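Local coordinates for protein agmatinase (Deinococcus radiodurans, PDB 1WOH) that probably hydrolyses agmatine to putrescine and urea, as a manganese-dependent member of the arginase (ureohydrolase) family, at residues A18-P23 with F80-D85; V139-A144 with V174-V179; G213-L218 with M255-A260. All blocks are in the same frame, centred on the assembly; numbering follows the deposited sequence.

Contact 1 of 3, residues A18-P23 with F80-D85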
# COMPACT_ATOMS: atom_id res chain seq x y z
N ALA A 18 6.30 29.29 -2.16
CA ALA A 18 5.96 30.71 -2.24
C ALA A 18 5.29 31.21 -0.96
O ALA A 18 4.73 30.42 -0.19
CB ALA A 18 5.03 30.94 -3.43
N PRO A 19 5.35 32.52 -0.71
CA PRO A 19 4.74 33.08 0.49
C PRO A 19 3.23 32.88 0.46
O PRO A 19 2.62 32.90 -0.61
CB PRO A 19 5.13 34.56 0.43
CG PRO A 19 5.26 34.81 -1.05
CD PRO A 19 5.99 33.58 -1.52
N LEU A 20 2.62 32.68 1.63
CA LEU A 20 1.18 32.46 1.70
C LEU A 20 0.42 33.78 1.72
O LEU A 20 0.81 34.72 2.42
CB LEU A 20 0.85 31.63 2.94
CG LEU A 20 -0.62 31.26 3.20
CD1 LEU A 20 -1.22 30.57 1.98
CD2 LEU A 20 -0.69 30.35 4.41
N VAL A 21 -0.67 33.85 0.96
CA VAL A 21 -1.48 35.06 0.91
C VAL A 21 -2.98 34.75 0.88
O VAL A 21 -3.38 33.60 0.72
CB VAL A 21 -1.14 35.93 -0.33
CG1 VAL A 21 0.30 36.40 -0.24
CG2 VAL A 21 -1.37 35.14 -1.61
N GLN A 22 -3.79 35.78 1.06
CA GLN A 22 -5.24 35.63 1.03
C GLN A 22 -5.72 36.09 -0.34
O GLN A 22 -5.26 37.11 -0.85
CB GLN A 22 -5.89 36.50 2.12
CG GLN A 22 -5.67 35.98 3.52
CD GLN A 22 -6.33 34.63 3.74
OE1 GLN A 22 -7.55 34.50 3.63
NE2 GLN A 22 -5.52 33.63 4.06
N PRO A 23 -6.65 35.34 -0.96
CA PRO A 23 -7.18 35.67 -2.28
C PRO A 23 -7.49 37.15 -2.52
O PRO A 23 -7.12 37.70 -3.56
CB PRO A 23 -8.42 34.80 -2.38
CG PRO A 23 -7.99 33.56 -1.66
CD PRO A 23 -7.29 34.12 -0.43
N PHE A 80 6.29 34.51 -7.05
CA PHE A 80 5.22 33.53 -6.80
C PHE A 80 4.48 33.81 -5.50
O PHE A 80 5.01 34.44 -4.58
CB PHE A 80 5.80 32.11 -6.71
CG PHE A 80 6.16 31.51 -8.03
CD1 PHE A 80 7.24 31.98 -8.77
CD2 PHE A 80 5.41 30.45 -8.54
CE1 PHE A 80 7.57 31.41 -10.00
CE2 PHE A 80 5.72 29.87 -9.77
CZ PHE A 80 6.81 30.35 -10.50
N ALA A 81 3.25 33.32 -5.41
CA ALA A 81 2.44 33.47 -4.21
C ALA A 81 1.49 32.27 -4.16
O ALA A 81 1.13 31.72 -5.19
CB ALA A 81 1.64 34.77 -4.26
N ASP A 82 1.10 31.87 -2.95
CA ASP A 82 0.16 30.76 -2.80
C ASP A 82 -1.05 31.35 -2.08
O ASP A 82 -0.97 31.67 -0.90
CB ASP A 82 0.78 29.63 -1.95
CG ASP A 82 -0.10 28.39 -1.91
OD1 ASP A 82 -1.33 28.55 -1.99
OD2 ASP A 82 0.44 27.27 -1.80
N ALA A 83 -2.16 31.49 -2.79
CA ALA A 83 -3.37 32.07 -2.20
C ALA A 83 -4.18 31.05 -1.40
O ALA A 83 -5.32 31.33 -1.00
CB ALA A 83 -4.24 32.68 -3.29
N GLY A 84 -3.60 29.89 -1.15
CA GLY A 84 -4.29 28.87 -0.38
C GLY A 84 -5.37 28.17 -1.17
O GLY A 84 -5.30 28.09 -2.40
N ASP A 85 -6.38 27.65 -0.47
CA ASP A 85 -7.48 26.94 -1.11
C ASP A 85 -8.81 27.66 -0.97
O ASP A 85 -9.04 28.39 -0.00
CB ASP A 85 -7.68 25.55 -0.50
CG ASP A 85 -6.54 24.60 -0.78
OD1 ASP A 85 -5.71 24.87 -1.67
OD2 ASP A 85 -6.50 23.55 -0.10

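Contact 2 of 3, residues V139-A144 with V174-V179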
# COMPACT_ATOMS: atom_id res chain seq x y z
N VAL A 139 -9.29 27.73 -25.18
CA VAL A 139 -8.83 26.78 -24.18
C VAL A 139 -8.07 25.67 -24.88
O VAL A 139 -8.53 25.14 -25.89
CB VAL A 139 -9.99 26.11 -23.39
CG1 VAL A 139 -9.44 24.95 -22.52
CG2 VAL A 139 -10.66 27.13 -22.50
N VAL A 140 -6.88 25.37 -24.36
CA VAL A 140 -6.07 24.27 -24.89
C VAL A 140 -6.20 23.24 -23.78
O VAL A 140 -5.73 23.44 -22.66
CB VAL A 140 -4.59 24.67 -25.08
CG1 VAL A 140 -3.75 23.43 -25.36
CG2 VAL A 140 -4.47 25.64 -26.26
N GLN A 141 -6.86 22.14 -24.11
CA GLN A 141 -7.15 21.08 -23.15
C GLN A 141 -6.43 19.76 -23.41
O GLN A 141 -6.57 19.17 -24.48
CB GLN A 141 -8.68 20.86 -23.17
CG GLN A 141 -9.20 19.58 -22.56
CD GLN A 141 -10.66 19.32 -22.92
OE1 GLN A 141 -11.25 20.01 -23.76
NE2 GLN A 141 -11.25 18.29 -22.30
N LEU A 142 -5.64 19.31 -22.43
CA LEU A 142 -4.95 18.02 -22.54
C LEU A 142 -5.89 17.10 -21.77
O LEU A 142 -6.21 17.37 -20.62
CB LEU A 142 -3.58 18.05 -21.87
CG LEU A 142 -2.50 18.94 -22.51
CD1 LEU A 142 -1.18 18.66 -21.84
CD2 LEU A 142 -2.39 18.66 -23.99
N ASP A 143 -6.31 16.00 -22.39
CA ASP A 143 -7.30 15.16 -21.72
C ASP A 143 -7.55 13.89 -22.50
O ASP A 143 -7.46 13.88 -23.73
CB ASP A 143 -8.62 15.97 -21.68
CG ASP A 143 -9.53 15.59 -20.54
OD1 ASP A 143 -9.53 14.41 -20.12
OD2 ASP A 143 -10.28 16.48 -20.07
N ALA A 144 -7.86 12.81 -21.80
CA ALA A 144 -8.19 11.55 -22.46
C ALA A 144 -9.67 11.63 -22.83
O ALA A 144 -10.14 10.92 -23.72
CB ALA A 144 -7.96 10.38 -21.52
N VAL A 174 -14.67 31.23 -27.13
CA VAL A 174 -14.96 30.90 -28.51
C VAL A 174 -14.39 29.64 -29.12
O VAL A 174 -14.86 29.21 -30.18
CB VAL A 174 -14.58 32.07 -29.43
CG1 VAL A 174 -15.34 33.32 -29.03
CG2 VAL A 174 -13.08 32.32 -29.36
N HIS A 175 -13.39 29.04 -28.49
CA HIS A 175 -12.81 27.86 -29.10
C HIS A 175 -12.04 27.00 -28.12
O HIS A 175 -11.41 27.50 -27.19
CB HIS A 175 -11.87 28.28 -30.24
CG HIS A 175 -11.31 27.14 -31.03
ND1 HIS A 175 -10.10 26.56 -30.73
CD2 HIS A 175 -11.82 26.45 -32.07
CE1 HIS A 175 -9.89 25.55 -31.57
NE2 HIS A 175 -10.92 25.47 -32.39
N ILE A 176 -12.12 25.69 -28.32
CA ILE A 176 -11.39 24.73 -27.50
C ILE A 176 -10.64 23.78 -28.41
O ILE A 176 -11.17 23.33 -29.43
CB ILE A 176 -12.33 23.88 -26.60
CG1 ILE A 176 -13.13 24.78 -25.66
CG2 ILE A 176 -11.51 22.89 -25.77
CD1 ILE A 176 -14.05 24.00 -24.70
N THR A 177 -9.41 23.48 -28.04
CA THR A 177 -8.59 22.54 -28.78
C THR A 177 -8.31 21.45 -27.77
O THR A 177 -7.63 21.70 -26.77
CB THR A 177 -7.26 23.17 -29.23
OG1 THR A 177 -7.51 24.25 -30.13
CG2 THR A 177 -6.40 22.12 -29.92
N THR A 178 -8.83 20.26 -28.01
CA THR A 178 -8.64 19.13 -27.09
C THR A 178 -7.69 18.12 -27.69
O THR A 178 -7.90 17.63 -28.80
CB THR A 178 -9.99 18.45 -26.80
OG1 THR A 178 -10.92 19.45 -26.38
CG2 THR A 178 -9.83 17.42 -25.68
N VAL A 179 -6.65 17.78 -26.93
CA VAL A 179 -5.65 16.84 -27.42
C VAL A 179 -5.41 15.68 -26.47
O VAL A 179 -5.28 15.87 -25.26
CB VAL A 179 -4.31 17.58 -27.64
CG1 VAL A 179 -3.28 16.63 -28.23
CG2 VAL A 179 -4.53 18.78 -28.54
O HOH W 1 -7.79 26.71 -28.77

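Contact 3 of 3, residues G213-L218 with M255-A260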
# COMPACT_ATOMS: atom_id res chain seq x y z
N GLY A 213 2.19 17.81 -37.07
CA GLY A 213 0.89 18.20 -37.58
C GLY A 213 -0.04 18.66 -36.48
O GLY A 213 -0.91 19.50 -36.69
N VAL A 214 0.13 18.09 -35.29
CA VAL A 214 -0.69 18.46 -34.14
C VAL A 214 -0.33 19.86 -33.64
O VAL A 214 -1.20 20.70 -33.42
CB VAL A 214 -0.54 17.43 -33.00
CG1 VAL A 214 -1.16 17.98 -31.72
CG2 VAL A 214 -1.20 16.12 -33.40
N LEU A 215 0.97 20.12 -33.47
CA LEU A 215 1.40 21.44 -33.00
C LEU A 215 0.95 22.51 -33.99
O LEU A 215 0.67 23.64 -33.60
CB LEU A 215 2.93 21.49 -32.85
CG LEU A 215 3.59 20.44 -31.95
CD1 LEU A 215 5.09 20.71 -31.86
CD2 LEU A 215 2.96 20.48 -30.56
N ALA A 216 0.86 22.14 -35.27
CA ALA A 216 0.43 23.09 -36.30
C ALA A 216 -1.05 23.43 -36.18
O ALA A 216 -1.52 24.41 -36.76
CB ALA A 216 0.72 22.52 -37.68
N GLN A 217 -1.80 22.63 -35.43
CA GLN A 217 -3.22 22.87 -35.24
C GLN A 217 -3.51 23.73 -34.02
O GLN A 217 -4.63 24.20 -33.84
CB GLN A 217 -3.98 21.55 -35.11
CG GLN A 217 -3.86 20.62 -36.30
CD GLN A 217 -4.71 19.37 -36.13
OE1 GLN A 217 -5.93 19.44 -36.03
NE2 GLN A 217 -4.05 18.22 -36.09
N LEU A 218 -2.50 23.95 -33.18
CA LEU A 218 -2.68 24.76 -31.98
C LEU A 218 -2.93 26.23 -32.31
O LEU A 218 -2.53 26.71 -33.37
CB LEU A 218 -1.47 24.63 -31.06
CG LEU A 218 -1.19 23.22 -30.53
CD1 LEU A 218 0.09 23.24 -29.71
CD2 LEU A 218 -2.36 22.74 -29.69
N MET A 255 4.31 18.05 -22.67
CA MET A 255 5.11 19.25 -22.46
C MET A 255 5.42 19.98 -23.77
O MET A 255 5.46 21.21 -23.81
CB MET A 255 6.41 18.88 -21.73
CG MET A 255 7.11 20.05 -21.04
SD MET A 255 6.03 20.92 -19.89
CE MET A 255 5.84 22.47 -20.75
N LYS A 256 5.65 19.24 -24.85
CA LYS A 256 5.93 19.86 -26.14
C LYS A 256 4.69 20.62 -26.62
O LYS A 256 4.80 21.70 -27.21
CB LYS A 256 6.31 18.82 -27.19
CG LYS A 256 7.70 18.25 -27.04
CD LYS A 256 8.06 17.39 -28.23
CE LYS A 256 9.49 16.88 -28.15
NZ LYS A 256 9.69 15.95 -27.00
N ILE A 257 3.52 20.05 -26.38
CA ILE A 257 2.26 20.67 -26.77
C ILE A 257 2.07 21.98 -26.01
O ILE A 257 1.78 23.03 -26.60
CB ILE A 257 1.06 19.73 -26.49
CG1 ILE A 257 1.12 18.53 -27.43
CG2 ILE A 257 -0.27 20.48 -26.69
CD1 ILE A 257 0.18 17.42 -27.05
N LEU A 258 2.24 21.93 -24.69
CA LEU A 258 2.09 23.13 -23.88
C LEU A 258 3.14 24.18 -24.24
O LEU A 258 2.84 25.36 -24.33
CB LEU A 258 2.19 22.78 -22.39
CG LEU A 258 1.08 21.84 -21.89
CD1 LEU A 258 1.43 21.31 -20.50
CD2 LEU A 258 -0.25 22.59 -21.87
N ALA A 259 4.38 23.73 -24.43
CA ALA A 259 5.46 24.66 -24.76
C ALA A 259 5.17 25.39 -26.07
O ALA A 259 5.37 26.60 -26.17
CB ALA A 259 6.78 23.90 -24.86
N ALA A 260 4.69 24.65 -27.06
CA ALA A 260 4.37 25.23 -28.36
C ALA A 260 3.30 26.30 -28.23
O ALA A 260 3.41 27.39 -28.80
CB ALA A 260 3.92 24.14 -29.32

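Contact 1 of 3, residues A18-P23 with F80-D85
Val21 and Pro19 fasten an extended loop to the strand through Asp82, whose backbone N-H and C=O are both bonded to the loop. Asp82 N gives its hydrogen to Pro19 O at 3.0 Å, and Asp82 O accepts from Val21 N at 2.9 Å; both bonds are close to straight. Together they make a single beta bridge between Leu20 and Asp82, backed by a CA-H...O contact from Ala83 CA to Val21 O. The close packing of carbon on carbon is small and apolar. Ala18 CB points at the strand and sits 3.6 Å from Phe80 CB, while Val21 CG2, placed between its backbone N and carbonyl carbon, meets two methyls, 4.0 Å from Ala81 CB and 4.1 Å from Ala83 CB. Pro23 brings CG toward Ala83 CB and lays CG and CD against Ala83 O. Strand 80-85 is the outermost strand on its side of the parallel sheet of the arginase-type alpha/beta fold, with 31-36 as its sheet neighbour, and the loop that leads into 31-36 crosses its outer edge at this bridge. Just past the bridge the strand bends in an Asx turn: Gly84 N meets Asp82 OD1 on its anti side at 2.8 Å, while OD2 is held by a salt bridge to Arg56 and by Phe15 N. Gly84 has a positive phi of 76°, which favours glycine. Pro19 and Leu20 lie at the more exposed margin, yet close to the strand. Pro19 CD is 3.3 Å from Phe80 O. Leu20 has CG anti to its backbone N (chi1 -179°); from there CD1 comes to 3.1 Å from Asp82 O, and the side chain also packs on Ile12 of the second subunit.

Contact 2 of 3, residues V139-A144 with V174-V179
Val139 starts the pairing with His175 and Thr177 of the parallel neighbour: Val139 N donates to His175 O, and Val139 O accepts from Thr177 N at 2.9 Å. A water held by His175 ND1 and Thr177 OG1 also reaches Val139 O, weakly; His175 NE2 turns to Thr200. Val139 CB meets Ile176 CG1 at 4.1 Å. Val140 faces the other side of the sheet. Gln141 N bonds to Thr177 O at 2.8 Å and Gln141 O receives Val179 N. With CG anti to the backbone N (chi1 164°), its extended chain runs beside Thr178, pointing the same way, and Thr178 OG1 donates to Gln141 OE1 at 2.7 Å from above the amide plane. NE2 of the same amide donates to Asp143 OD2 at 3.0 Å, from above the carboxylate plane, and to Leu146 O; with the Thr178 bond, three bonds hold the amide's rotation. An alanine at Gln141 would probably leave Thr178 OG1 and Asp143 OD2 without these partners and the carboxylate less firmly fixed. Leu142 brings CD2 to 4.3 Å from Val179 CB. Asp143 N closes the pairing on Val179 O at 3.1 Å, and its side chain, a ligand of both manganese ions of this enzyme, though none is bound in this chain, also takes His145 N on OD1; Gln141 is thus second-shell to the metal site. The two strands belong to a beta-alpha-beta unit whose helix 162-169 lays Phe163 on Val139, Gln141 and Ile176, while Leu142 and Val179 face helix 251-264 and strands 223-229 and 200-203 flank the pair.

Contact 3 of 3, residues G213-L218 with M255-A260
An apolar contact between a turn and a helix joins Leu215 of helix 211-215, and Leu218 a turn further on, to Ile257 and Ala260 on one side of helix 251-264. Leu215 does its touching with one methyl: CD2 lies 3.9 Å from Ile257 CA and 4.0 Å from Ala260 CB, and also reaches Ile257 CG1. Leu218 approaches with CD1, which stands 4.0 Å from Ala260 CB, 4.1 Å from Ile257 CG2 and 3.5 Å from Ile257 O. The small methyl of Ala260 therefore meets both leucines. Ile257 has CG2 anti to its backbone N and CG1 beside that N (chi1 -68°), which sends the two branches to different leucines, CG1 to Leu215 and CG2 to Leu218. A type I beta turn from Leu215 to Leu218, closed by Leu218 N on Leu215 O at 3.2 Å, brings the two leucines to the same helix. In the alpha/beta fold of the arginase family, helix 251-264 packs against the parallel sheet, and here Ile257 rests on Leu142 and Val179 while Leu218 touches Thr177. Leu218 is buried against that sheet, whereas Leu215 is partly exposed. Lys256 is exposed, and its chain leads away from the turn.

In the fold
Contacts 1 and 2 reach the same parallel sheet, contact 1 at its outermost strand 80-85 and contact 2 between two inner strands, with centres 28 Å apart on opposite sides of the chain's centre. Contact 2 is the buried one and lies at the manganese site; contacts 1 and 3 are partly buried. Their chemistry follows their places: one bridge and small apolar groups at the sheet edge, a run of backbone bonds with a Thr-Gln-Asp hydrogen-bond chain in the core, and apolar methyl packing over the sheet. Contacts 2 and 3 touch through both the helix and the turn. Only contact 1 meets a neighbouring subunit.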